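Local coordinates for protein enterotoxin SEN variant (Staphylococcus aureus, PDB 6KRY) that probably acts as a superantigen-type enterotoxin that stimulates the immune system of the host, at residues Lys162-Asp167 / Tyr193-Ser198. Residues are numbered along the deposited sequence; the frame is centred on the assembly and turned at random.
Sequences KIYNKD and YNIKGS
The rings of Y164 and Y193 meet obliquely. Their planes stand at 79° and their centroids lie 5.8 Å apart. The nearest carbons are Y164 CE1 and Y193 CE1, 4.0 Å apart. One face of the Y164 ring carries I163 CG2, which sits 3.5 Å above the plane over the ring centre. At the edge of the Y193 ring, in its plane, lies the carbonyl oxygen of I163. The hydroxyl donates to that oxygen, with Y193 OH to I163 O at 2.8 Å. The C=O...donor angle is 119°, and the donor is tilted 23° from the carbonyl plane. I163 CG2 also packs against Y193 CZ at 3.7 Å. I163 CG2 lies anti to the backbone N, which lets this one methyl group serve both tyrosines. I195 CD1 lies 4.3 Å from Y164 OH.

The contact lies in the beta-grasp domain. It joins the turn that follows helix 146-161 to the loop between strand 188-191 and helix 200-203. Helix 15-26 adds L21, T22 and the ring of Y25 around Y164. The hydroxyl of Y164 bonds L192 O and R154 NH1 of helix 146-161, so a loop carbonyl and a helix side chain fix its position.

All four touching residues are buried. The contact is mainly apolar, with a single hydrogen bond between the two segments. I163 O also accepts from K10 NZ, so the lysine and the Y193 hydroxyl share this buried oxygen, and the nearby positive charge may favour the negative end of the carbonyl.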
ATOM      1  N   LYS A 162       7.184  -9.879 -12.854  1.00 16.88           N
ATOM      2  CA  LYS A 162       7.780 -10.776 -11.847  1.00 16.96           C
ATOM      3  C   LYS A 162       8.833 -10.034 -11.016  1.00 16.74           C
ATOM      4  O   LYS A 162       9.942 -10.555 -10.734  1.00 15.18           O
ATOM      5  CB  LYS A 162       8.378 -12.014 -12.530  1.00 20.73           C
ATOM      6  CG  LYS A 162       7.501 -12.603 -13.608  1.00 25.98           C
ATOM      7  CD  LYS A 162       6.529 -13.589 -13.103  1.00 30.96           C
ATOM      8  CE  LYS A 162       7.172 -14.951 -12.952  1.00 37.60           C
ATOM      9  NZ  LYS A 162       6.149 -16.016 -12.842  1.00 42.56           N
ATOM     10  N   ILE A 163       8.475  -8.815 -10.598  1.00 13.48           N
ATOM     11  CA  ILE A 163       9.334  -7.961  -9.828  1.00 14.55           C
ATOM     12  C   ILE A 163       9.985  -8.725  -8.679  1.00 13.03           C
ATOM     13  O   ILE A 163      11.185  -8.601  -8.482  1.00 12.60           O
ATOM     14  CB  ILE A 163       8.510  -6.784  -9.259  1.00 18.21           C
ATOM     15  CG1 ILE A 163       8.002  -5.880 -10.369  1.00 22.34           C
ATOM     16  CG2 ILE A 163       9.306  -6.002  -8.227  1.00 22.57           C
ATOM     17  CD1 ILE A 163       9.065  -5.422 -11.288  1.00 21.86           C
ATOM     18  N   TYR A 164       9.185  -9.423  -7.865  1.00 11.22           N
ATOM     19  CA  TYR A 164       9.698  -9.938  -6.573  1.00 13.19           C
ATOM     20  C   TYR A 164      10.032 -11.439  -6.597  1.00 13.77           C
ATOM     21  O   TYR A 164      10.567 -11.949  -5.618  1.00 13.57           O
ATOM     22  CB  TYR A 164       8.706  -9.639  -5.439  1.00 13.88           C
ATOM     23  CG  TYR A 164       8.608  -8.170  -5.145  1.00 13.33           C
ATOM     24  CD1 TYR A 164       9.732  -7.429  -4.828  1.00 15.55           C
ATOM     25  CD2 TYR A 164       7.406  -7.496  -5.237  1.00 15.60           C
ATOM     26  CE1 TYR A 164       9.652  -6.058  -4.613  1.00 15.15           C
ATOM     27  CE2 TYR A 164       7.297  -6.134  -4.974  1.00 14.27           C
ATOM     28  CZ  TYR A 164       8.422  -5.415  -4.656  1.00 14.70           C
ATOM     29  OH  TYR A 164       8.343  -4.064  -4.420  1.00 15.93           O
ATOM     30  N   ASN A 165       9.801 -12.116  -7.716  1.00 13.66           N
ATOM     31  CA  ASN A 165       9.994 -13.579  -7.789  1.00 16.46           C
ATOM     32  C   ASN A 165      11.439 -13.976  -7.533  1.00 15.59           C
ATOM     33  O   ASN A 165      12.362 -13.452  -8.170  1.00 15.50           O
ATOM     34  CB  ASN A 165       9.581 -14.142  -9.144  1.00 19.45           C
ATOM     35  CG  ASN A 165       8.094 -14.133  -9.259  1.00 23.51           C
ATOM     36  OD1 ASN A 165       7.462 -15.190  -9.168  1.00 28.13           O
ATOM     37  ND2 ASN A 165       7.537 -12.937  -9.336  1.00 24.66           N
ATOM     38  N   LYS A 166      11.616 -14.943  -6.615  1.00 15.62           N
ATOM     39  CA  LYS A 166      12.909 -15.409  -6.210  1.00 17.54           C
ATOM     40  C   LYS A 166      13.667 -16.128  -7.342  1.00 19.07           C
ATOM     41  O   LYS A 166      14.857 -16.304  -7.209  1.00 19.99           O
ATOM     42  CB  LYS A 166      12.782 -16.374  -5.030  1.00 18.69           C
ATOM     43  CG  LYS A 166      11.987 -17.631  -5.327  1.00 19.99           C
ATOM     44  CD  LYS A 166      11.713 -18.449  -4.100  1.00 21.34           C
ATOM     45  CE  LYS A 166      10.601 -19.451  -4.299  1.00 23.69           C
ATOM     46  NZ  LYS A 166      10.895 -20.403  -5.374  1.00 27.90           N
ATOM     47  N   ASP A 167      12.985 -16.550  -8.405  1.00 19.88           N
ATOM     48  CA  ASP A 167      13.661 -17.315  -9.463  1.00 26.87           C
ATOM     49  C   ASP A 167      13.574 -16.568 -10.796  1.00 27.40           C
ATOM     50  O   ASP A 167      13.743 -17.151 -11.851  1.00 28.86           O
ATOM     51  CB  ASP A 167      13.088 -18.721  -9.607  1.00 31.34           C
ATOM     52  CG  ASP A 167      11.621 -18.792  -9.256  1.00 37.46           C
ATOM     53  OD1 ASP A 167      10.875 -17.855  -9.665  1.00 41.17           O
ATOM     54  OD2 ASP A 167      11.248 -19.753  -8.516  1.00 39.98           O
ATOM     55  N   TYR A 193      12.774  -2.077  -4.480  1.00 11.21           N
ATOM     56  CA  TYR A 193      13.583  -3.098  -3.842  1.00 12.06           C
ATOM     57  C   TYR A 193      14.125  -2.602  -2.508  1.00 14.41           C
ATOM     58  O   TYR A 193      14.999  -3.232  -1.945  1.00 15.32           O
ATOM     59  CB  TYR A 193      14.666  -3.545  -4.822  1.00 11.97           C
ATOM     60  CG  TYR A 193      14.083  -4.287  -5.995  1.00 11.98           C
ATOM     61  CD1 TYR A 193      13.426  -5.488  -5.826  1.00 11.51           C
ATOM     62  CD2 TYR A 193      14.163  -3.771  -7.276  1.00 12.37           C
ATOM     63  CE1 TYR A 193      12.883  -6.175  -6.906  1.00 12.08           C
ATOM     64  CE2 TYR A 193      13.599  -4.430  -8.361  1.00 12.60           C
ATOM     65  CZ  TYR A 193      12.967  -5.638  -8.176  1.00 11.79           C
ATOM     66  OH  TYR A 193      12.454  -6.260  -9.260  1.00 12.27           O
ATOM     67  N   ASN A 194      13.654  -1.444  -2.046  1.00 14.72           N
ATOM     68  CA  ASN A 194      14.049  -0.882  -0.766  1.00 18.12           C
ATOM     69  C   ASN A 194      12.922  -1.157   0.238  1.00 20.94           C
ATOM     70  O   ASN A 194      12.186  -0.261   0.602  1.00 23.42           O
ATOM     71  CB  ASN A 194      14.307   0.618  -0.831  1.00 20.56           C
ATOM     72  CG  ASN A 194      14.804   1.199   0.479  1.00 26.82           C
ATOM     73  OD1 ASN A 194      15.441   0.523   1.267  1.00 26.92           O
ATOM     74  ND2 ASN A 194      14.441   2.440   0.763  1.00 31.27           N
ATOM     75  N   ILE A 195      12.860  -2.397   0.709  1.00 21.66           N
ATOM     76  CA  ILE A 195      11.859  -2.874   1.656  1.00 21.36           C
ATOM     77  C   ILE A 195      12.530  -3.139   3.007  1.00 19.52           C
ATOM     78  O   ILE A 195      13.573  -3.753   3.091  1.00 18.30           O
ATOM     79  CB  ILE A 195      11.183  -4.146   1.133  1.00 25.70           C
ATOM     80  CG1 ILE A 195      10.725  -3.997  -0.316  1.00 27.84           C
ATOM     81  CG2 ILE A 195      10.028  -4.529   2.042  1.00 25.37           C
ATOM     82  CD1 ILE A 195       9.564  -3.071  -0.464  1.00 28.63           C
ATOM     83  N   LYS A 196      11.906  -2.667   4.077  1.00 19.72           N
ATOM     84  CA  LYS A 196      12.511  -2.810   5.414  1.00 22.37           C
ATOM     85  C   LYS A 196      12.091  -4.150   6.024  1.00 19.22           C
ATOM     86  O   LYS A 196      10.926  -4.567   5.910  1.00 17.86           O
ATOM     87  CB  LYS A 196      12.134  -1.619   6.296  1.00 26.15           C
ATOM     88  CG  LYS A 196      12.254  -0.266   5.600  1.00 33.18           C
ATOM     89  CD  LYS A 196      13.547  -0.002   4.781  1.00 42.54           C
ATOM     90  CE  LYS A 196      14.405   1.118   5.343  1.00 46.45           C
ATOM     91  NZ  LYS A 196      15.095   0.668   6.581  1.00 53.10           N
ATOM     92  N   GLY A 197      13.067  -4.841   6.631  1.00 16.67           N
ATOM     93  CA  GLY A 197      12.870  -6.009   7.497  1.00 17.63           C
ATOM     94  C   GLY A 197      12.533  -7.289   6.751  1.00 18.18           C
ATOM     95  O   GLY A 197      12.755  -7.386   5.571  1.00 18.44           O
ATOM     96  N   SER A 198      11.909  -8.264   7.438  1.00 19.51           N
ATOM     97  CA  SER A 198      11.731  -9.607   6.868  1.00 19.69           C
ATOM     98  C   SER A 198      10.289 -10.147   6.947  1.00 19.08           C
ATOM     99  O   SER A 198      10.022 -11.245   6.457  1.00 20.36           O
ATOM    100  CB  SER A 198      12.700 -10.544   7.510  1.00 23.44           C
ATOM    101  OG  SER A 198      12.358 -10.716   8.864  1.00 28.75           O
TER